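Local coordinates for protein cDNA FLJ56608, highly similar to Homo sapiens chloride channel, calcium activated, family member 1 (CLCA1), mRNA (Homo sapiens, PDB 6PYO) that may mediate calcium-activated chloride conductance and regulate mucus production, here represented by its calcium-binding von Willebrand factor type A domain, at residues M48-S53 / R76-A81. Sequence-based numbering, arbitrary orientation.
Sequences MVTFDS and RLPAAA
M48 lays its thioether over the backbone between R76 and L77, SD resting 3.6 Å from the carbonyl O of R76 and 3.9 Å from CB of the same residue. CG stands anti to the backbone N (chi1 170°) and the chain runs straight on to SD, carrying the sulfur far out from strand 45-51; CE then folds back toward the residue's own CB, an unfavourable, nearly eclipsed torsion (chi3 -21°). A long, unbranched and polarisable side chain suits a buried place where it reaches from the strand to the flat face of the R76-L77 peptide. The leucine adds a methyl to the same patch, CD2 of L77 being 4.3 Å from SD of M48, and L36 of helix 24-39 also touches the methionine.

Two residues along the strand, T50 points the same way. Its CG2 meets CG of P78 side by side at 3.6 Å, a rigid apolar ring with no N-H to satisfy. Beta-branched threonine fits because its branches divide the work: the methyl faces the proline, while OG1 is hydrogen-bonded to NE2 of Q58 on the neighbouring antiparallel strand 55-63. Arginine suits the exposed edge, where CB packs and the extended chain carries NH1 to O of Q58.

The contact seats the loop between helices 67-74 and 87-99, beside helix 24-39, against the helix-flanked sheet of this von Willebrand factor A domain. With no hydrogen bond between the segments, shape sets their direct fit, while Q58, through its side chain to T50 and its backbone to R76, links them by way of strand 55-63.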
ATOM      1  N   MET A  48      -6.400  -2.172  -3.771  1.00 35.86           N
ATOM      2  CA  MET A  48      -5.277  -3.035  -3.457  1.00 33.50           C
ATOM      3  C   MET A  48      -4.429  -3.235  -4.696  1.00 33.54           C
ATOM      4  O   MET A  48      -4.917  -3.695  -5.749  1.00 35.74           O
ATOM      5  CB  MET A  48      -5.736  -4.381  -2.880  1.00 37.28           C
ATOM      6  CG  MET A  48      -4.590  -5.397  -2.772  1.00 44.88           C
ATOM      7  SD  MET A  48      -5.045  -6.984  -1.990  1.00 51.59           S
ATOM      8  CE  MET A  48      -6.525  -6.518  -1.087  1.00 35.79           C
ATOM      9  N   VAL A  49      -3.154  -2.910  -4.538  1.00 33.79           N
ATOM     10  CA  VAL A  49      -2.129  -3.050  -5.563  1.00 38.15           C
ATOM     11  C   VAL A  49      -1.022  -3.925  -5.000  1.00 32.32           C
ATOM     12  O   VAL A  49      -0.563  -3.683  -3.887  1.00 34.21           O
ATOM     13  CB  VAL A  49      -1.576  -1.676  -5.980  1.00 30.78           C
ATOM     14  CG1 VAL A  49      -0.340  -1.808  -6.847  1.00 41.22           C
ATOM     15  CG2 VAL A  49      -2.676  -0.879  -6.657  1.00 37.41           C
ATOM     16  N   THR A  50      -0.623  -4.969  -5.743  1.00 32.87           N
ATOM     17  CA  THR A  50       0.640  -5.652  -5.492  1.00 33.15           C
ATOM     18  C   THR A  50       1.705  -5.149  -6.460  1.00 37.50           C
ATOM     19  O   THR A  50       1.429  -4.551  -7.501  1.00 41.57           O
ATOM     20  CB  THR A  50       0.536  -7.168  -5.640  1.00 37.67           C
ATOM     21  OG1 THR A  50      -0.123  -7.436  -6.863  1.00 42.32           O
ATOM     22  CG2 THR A  50      -0.220  -7.776  -4.484  1.00 41.31           C
ATOM     23  N   PHE A  51       2.949  -5.405  -6.129  1.00 35.42           N
ATOM     24  CA  PHE A  51       3.953  -4.951  -7.071  1.00 36.33           C
ATOM     25  C   PHE A  51       5.177  -5.838  -6.932  1.00 39.26           C
ATOM     26  O   PHE A  51       5.501  -6.293  -5.824  1.00 37.90           O
ATOM     27  CB  PHE A  51       4.320  -3.475  -6.885  1.00 36.89           C
ATOM     28  CG  PHE A  51       5.045  -3.194  -5.609  1.00 39.96           C
ATOM     29  CD1 PHE A  51       6.441  -3.261  -5.545  1.00 41.59           C
ATOM     30  CD2 PHE A  51       4.335  -2.852  -4.468  1.00 41.25           C
ATOM     31  CE1 PHE A  51       7.104  -3.001  -4.359  1.00 40.87           C
ATOM     32  CE2 PHE A  51       4.981  -2.596  -3.276  1.00 38.09           C
ATOM     33  CZ  PHE A  51       6.364  -2.661  -3.219  1.00 39.52           C
ATOM     34  N   ASP A  52       5.775  -6.113  -8.082  1.00 39.82           N
ATOM     35  CA  ASP A  52       7.198  -6.576  -8.154  1.00 44.15           C
ATOM     36  C   ASP A  52       7.939  -5.463  -8.888  1.00 46.69           C
ATOM     37  O   ASP A  52       7.988  -4.338  -8.399  1.00 42.21           O
ATOM     38  CB  ASP A  52       7.278  -7.960  -8.778  1.00 42.97           C
ATOM     39  CG  ASP A  52       6.257  -8.190  -9.894  1.00 46.02           C
ATOM     40  OD1 ASP A  52       6.280  -7.445 -10.909  1.00 41.50           O
ATOM     41  OD2 ASP A  52       5.425  -9.112  -9.751  1.00 43.43           O
ATOM     42  N   SER A  53       8.537  -5.757 -10.051  1.00 41.03           N
ATOM     43  CA  SER A  53       9.065  -4.726 -10.945  1.00 45.13           C
ATOM     44  C   SER A  53       7.961  -3.911 -11.607  1.00 37.46           C
ATOM     45  O   SER A  53       8.229  -2.810 -12.089  1.00 46.35           O
ATOM     46  CB  SER A  53       9.968  -5.366 -12.040  1.00 39.85           C
ATOM     47  OG  SER A  53       9.277  -6.346 -12.810  1.00 44.96           O
ATOM     48  N   ARG A  76      -7.234 -11.620  -1.797  1.00 39.66           N
ATOM     49  CA  ARG A  76      -6.318 -11.195  -2.844  1.00 40.10           C
ATOM     50  C   ARG A  76      -4.946 -10.801  -2.325  1.00 44.13           C
ATOM     51  O   ARG A  76      -4.149 -10.247  -3.093  1.00 39.90           O
ATOM     52  CB  ARG A  76      -6.911 -10.033  -3.642  1.00 36.98           C
ATOM     53  CG  ARG A  76      -8.267 -10.370  -4.139  1.00 44.66           C
ATOM     54  CD  ARG A  76      -8.878  -9.355  -5.079  1.00 53.27           C
ATOM     55  NE  ARG A  76     -10.201  -9.858  -5.459  1.00 64.71           N
ATOM     56  CZ  ARG A  76     -11.113  -9.191  -6.156  1.00 62.91           C
ATOM     57  NH1 ARG A  76     -10.867  -7.969  -6.585  1.00 55.25           N
ATOM     58  NH2 ARG A  76     -12.279  -9.756  -6.419  1.00 57.41           N
ATOM     59  N   LEU A  77      -4.665 -11.027  -1.048  1.00 36.36           N
ATOM     60  CA  LEU A  77      -3.338 -10.774  -0.544  1.00 40.78           C
ATOM     61  C   LEU A  77      -2.357 -11.731  -1.222  1.00 48.61           C
ATOM     62  O   LEU A  77      -2.728 -12.862  -1.531  1.00 41.54           O
ATOM     63  CB  LEU A  77      -3.314 -10.942   0.985  1.00 42.40           C
ATOM     64  CG  LEU A  77      -4.157  -9.931   1.793  1.00 39.20           C
ATOM     65  CD1 LEU A  77      -4.282 -10.366   3.259  1.00 40.70           C
ATOM     66  CD2 LEU A  77      -3.559  -8.532   1.713  1.00 40.48           C
ATOM     67  N   PRO A  78      -1.118 -11.296  -1.493  1.00 45.98           N
ATOM     68  CA  PRO A  78      -0.211 -12.113  -2.327  1.00 44.06           C
ATOM     69  C   PRO A  78       0.119 -13.455  -1.694  1.00 40.29           C
ATOM     70  O   PRO A  78       0.532 -13.537  -0.544  1.00 46.35           O
ATOM     71  CB  PRO A  78       1.053 -11.256  -2.468  1.00 40.63           C
ATOM     72  CG  PRO A  78       0.782  -9.947  -1.739  1.00 44.15           C
ATOM     73  CD  PRO A  78      -0.499 -10.072  -0.966  1.00 43.01           C
ATOM     74  N   ALA A  79      -0.026 -14.510  -2.481  1.00 52.13           N
ATOM     75  CA  ALA A  79       0.344 -15.846  -2.022  1.00 61.23           C
ATOM     76  C   ALA A  79       1.843 -16.127  -2.160  1.00 54.40           C
ATOM     77  O   ALA A  79       2.382 -16.970  -1.428  1.00 50.48           O
ATOM     78  CB  ALA A  79      -0.454 -16.882  -2.811  1.00 74.37           C
ATOM     79  N   ALA A  80       2.543 -15.430  -3.050  1.00 48.47           N
ATOM     80  CA  ALA A  80       3.925 -15.809  -3.322  1.00 50.38           C
ATOM     81  C   ALA A  80       4.762 -14.590  -3.686  1.00 49.86           C
ATOM     82  O   ALA A  80       4.259 -13.575  -4.173  1.00 48.23           O
ATOM     83  CB  ALA A  80       3.993 -16.852  -4.445  1.00 48.26           C
ATOM     84  N   ALA A  81       6.063 -14.735  -3.487  1.00 51.45           N
ATOM     85  CA  ALA A  81       7.028 -13.668  -3.674  1.00 48.12           C
ATOM     86  C   ALA A  81       7.949 -14.030  -4.824  1.00 46.94           C
ATOM     87  O   ALA A  81       8.494 -15.140  -4.867  1.00 46.99           O
ATOM     88  CB  ALA A  81       7.833 -13.451  -2.382  1.00 43.35           C
TER